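Local atomic coordinates of putative exported protein (Bacteroides fragilis, PDB entry 4RAA), a protein that is of unknown function but folds as a six-bladed beta-propeller of the YWTD superfamily and is probably exported across the cytoplasmic membrane. Residues L88-F93 / A102-A107. Sequence-based numbering, arbitrary orientation.
Sequences LLSSFF and AAIDIA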
ATOM      1  N   LEU A  88       7.781   1.960  16.343  1.00 34.28           N
ATOM      2  CA  LEU A  88       7.236   1.038  17.349  1.00 33.84           C
ATOM      3  C   LEU A  88       6.482  -0.165  16.749  1.00 33.06           C
ATOM      4  O   LEU A  88       5.298  -0.083  16.404  1.00 32.59           O
ATOM      5  CB  LEU A  88       6.343   1.800  18.343  1.00 35.05           C
ATOM      6  CG  LEU A  88       5.993   1.055  19.649  1.00 35.13           C
ATOM      7  CD1 LEU A  88       7.209   0.937  20.569  1.00 35.25           C
ATOM      8  CD2 LEU A  88       4.851   1.756  20.368  1.00 35.80           C
ATOM      9  N   LEU A  89       7.203  -1.278  16.655  1.00 32.27           N
ATOM     10  CA  LEU A  89       6.694  -2.544  16.160  1.00 30.69           C
ATOM     11  C   LEU A  89       5.944  -3.311  17.244  1.00 30.27           C
ATOM     12  O   LEU A  89       6.450  -3.479  18.345  1.00 31.64           O
ATOM     13  CB  LEU A  89       7.847  -3.409  15.610  1.00 30.47           C
ATOM     14  CG  LEU A  89       8.196  -3.296  14.123  1.00 30.36           C
ATOM     15  CD1 LEU A  89       8.090  -1.887  13.596  1.00 30.84           C
ATOM     16  CD2 LEU A  89       9.570  -3.899  13.840  1.00 30.35           C
ATOM     17  N   SER A  90       4.738  -3.760  16.908  1.00 29.38           N
ATOM     18  CA  SER A  90       3.904  -4.593  17.768  1.00 28.80           C
ATOM     19  C   SER A  90       3.932  -6.058  17.339  1.00 28.48           C
ATOM     20  O   SER A  90       3.768  -6.935  18.175  1.00 28.71           O
ATOM     21  CB  SER A  90       2.463  -4.100  17.724  1.00 29.02           C
ATOM     22  OG  SER A  90       2.022  -4.029  16.384  1.00 29.42           O
ATOM     23  N   SER A  91       4.115  -6.324  16.047  1.00 28.76           N
ATOM     24  CA  SER A  91       4.105  -7.689  15.521  1.00 29.16           C
ATOM     25  C   SER A  91       4.649  -7.776  14.086  1.00 30.07           C
ATOM     26  O   SER A  91       4.963  -6.766  13.460  1.00 30.94           O
ATOM     27  CB  SER A  91       2.659  -8.227  15.523  1.00 28.72           C
ATOM     28  OG  SER A  91       2.618  -9.579  15.135  1.00 28.59           O
ATOM     29  N   PHE A  92       4.774  -9.007  13.596  1.00 30.58           N
ATOM     30  CA  PHE A  92       5.147  -9.283  12.203  1.00 30.53           C
ATOM     31  C   PHE A  92       4.685 -10.694  11.798  1.00 30.28           C
ATOM     32  O   PHE A  92       4.217 -11.463  12.629  1.00 29.65           O
ATOM     33  CB  PHE A  92       6.661  -9.103  11.978  1.00 30.47           C
ATOM     34  CG  PHE A  92       7.511 -10.111  12.707  1.00 30.10           C
ATOM     35  CD1 PHE A  92       7.876  -9.911  14.036  1.00 29.20           C
ATOM     36  CD2 PHE A  92       7.938 -11.283  12.067  1.00 30.49           C
ATOM     37  CE1 PHE A  92       8.650 -10.852  14.712  1.00 29.16           C
ATOM     38  CE2 PHE A  92       8.707 -12.227  12.744  1.00 30.41           C
ATOM     39  CZ  PHE A  92       9.068 -12.010  14.068  1.00 29.57           C
ATOM     40  N   PHE A  93       4.799 -11.016  10.518  1.00 31.62           N
ATOM     41  CA  PHE A  93       4.472 -12.366  10.028  1.00 32.51           C
ATOM     42  C   PHE A  93       5.195 -12.642   8.726  1.00 34.00           C
ATOM     43  O   PHE A  93       5.666 -11.713   8.070  1.00 34.89           O
ATOM     44  CB  PHE A  93       2.949 -12.610   9.904  1.00 32.19           C
ATOM     45  CG  PHE A  93       2.266 -11.808   8.818  1.00 32.98           C
ATOM     46  CD1 PHE A  93       1.817 -10.503   9.062  1.00 32.69           C
ATOM     47  CD2 PHE A  93       2.034 -12.371   7.550  1.00 33.33           C
ATOM     48  CE1 PHE A  93       1.172  -9.772   8.061  1.00 33.05           C
ATOM     49  CE2 PHE A  93       1.397 -11.639   6.550  1.00 33.57           C
ATOM     50  CZ  PHE A  93       0.971 -10.340   6.802  1.00 33.46           C
ATOM     51  N   ALA A 102       6.360  -9.063   6.809  1.00 35.94           N
ATOM     52  CA  ALA A 102       5.558  -7.852   6.983  1.00 36.19           C
ATOM     53  C   ALA A 102       5.503  -7.471   8.453  1.00 36.09           C
ATOM     54  O   ALA A 102       4.886  -8.190   9.239  1.00 37.29           O
ATOM     55  CB  ALA A 102       4.149  -8.089   6.454  1.00 36.91           C
ATOM     56  N   ALA A 103       6.145  -6.358   8.814  1.00 35.05           N
ATOM     57  CA  ALA A 103       6.144  -5.848  10.188  1.00 33.35           C
ATOM     58  C   ALA A 103       5.145  -4.683  10.313  1.00 33.16           C
ATOM     59  O   ALA A 103       5.050  -3.838   9.404  1.00 33.15           O
ATOM     60  CB  ALA A 103       7.536  -5.399  10.574  1.00 33.46           C
ATOM     61  N   ILE A 104       4.426  -4.648  11.445  1.00 32.04           N
ATOM     62  CA  ILE A 104       3.400  -3.642  11.764  1.00 30.93           C
ATOM     63  C   ILE A 104       3.946  -2.587  12.734  1.00 30.50           C
ATOM     64  O   ILE A 104       4.221  -2.896  13.896  1.00 30.22           O
ATOM     65  CB  ILE A 104       2.138  -4.295  12.389  1.00 30.88           C
ATOM     66  CG1 ILE A 104       1.511  -5.291  11.403  1.00 31.63           C
ATOM     67  CG2 ILE A 104       1.102  -3.232  12.800  1.00 31.36           C
ATOM     68  CD1 ILE A 104       0.376  -6.114  11.971  1.00 31.84           C
ATOM     69  N   ASP A 105       4.040  -1.346  12.252  1.00 30.39           N
ATOM     70  CA  ASP A 105       4.488  -0.198  13.031  1.00 29.96           C
ATOM     71  C   ASP A 105       3.246   0.564  13.522  1.00 29.86           C
ATOM     72  O   ASP A 105       2.625   1.298  12.744  1.00 30.42           O
ATOM     73  CB  ASP A 105       5.392   0.695  12.157  1.00 30.62           C
ATOM     74  CG  ASP A 105       6.021   1.863  12.919  1.00 30.90           C
ATOM     75  OD1 ASP A 105       5.830   2.014  14.145  1.00 31.07           O
ATOM     76  OD2 ASP A 105       6.748   2.645  12.276  1.00 31.04           O
ATOM     77  N   ILE A 106       2.883   0.366  14.800  1.00 29.21           N
ATOM     78  CA  ILE A 106       1.734   1.071  15.433  1.00 29.25           C
ATOM     79  C   ILE A 106       1.971   2.563  15.738  1.00 30.41           C
ATOM     80  O   ILE A 106       1.018   3.297  15.981  1.00 31.07           O
ATOM     81  CB  ILE A 106       1.193   0.372  16.715  1.00 28.87           C
ATOM     82  CG1 ILE A 106       2.275   0.224  17.825  1.00 29.16           C
ATOM     83  CG2 ILE A 106       0.588  -0.964  16.342  1.00 28.08           C
ATOM     84  CD1 ILE A 106       1.741  -0.203  19.186  1.00 28.89           C
ATOM     85  N   ALA A 107       3.226   3.000  15.734  1.00 30.92           N
ATOM     86  CA  ALA A 107       3.557   4.394  15.987  1.00 32.57           C
ATOM     87  C   ALA A 107       3.268   5.252  14.765  1.00 34.68           C
ATOM     88  O   ALA A 107       2.709   6.339  14.902  1.00 36.02           O
ATOM     89  CB  ALA A 107       5.017   4.535  16.397  1.00 32.94           C
TER
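D105 reaches across to L88 at the C-terminal end of strand 100-105, the second strand of a beta hairpin. Its CB lies 4.0 Å from CD1 of L89, the two side chains crossing at about a right angle. CG stands anti to the backbone N (chi1 -175°), which puts it 3.9 Å from L88 N, and OD1 completes the reach to the backbone of L88. There OD1 accepts from L88 N at 2.9 Å and from A107 N at 3.2 Å; the two N-H groups arrive over opposite faces of the carboxylate plane, and the second closes an Asx turn. OD2 is taken by I87 N and the side-chain amide of Q108, so four N-H donors grip this buried group and would be expected to favour its ionised form.

Beyond D105, L88 O receives I106 N, and the aliphatic ends of L88 and I106 cross obliquely. CB of L88 also rests against CB of A107 at 3.6 Å. Further along, S90 N donates to I104 O in a nearly straight bond (163°), and I104 N to S91 O. Three residue steps from L89 to F92 are matched by two from D105 to A103, so the extra residue forms a beta bulge around S90. S90 OG meets CG2 of I106 but bonds to S132 O.

At the far end F93 and A102 exchange two backbone hydrogen bonds. A102 CB sits over the F93 ring, 4.1 Å from its centroid, a CH-pi contact reached mainly through CE1 and CZ. The F92 side chain touches L45, R47, L54 and L56, whereas F93 also touches C134 and L135. Strand 85-94 is thus wedged between strands of the two flanking blades, as expected for the inner strand of a beta-propeller blade hydrogen-bonded to the next strand outward.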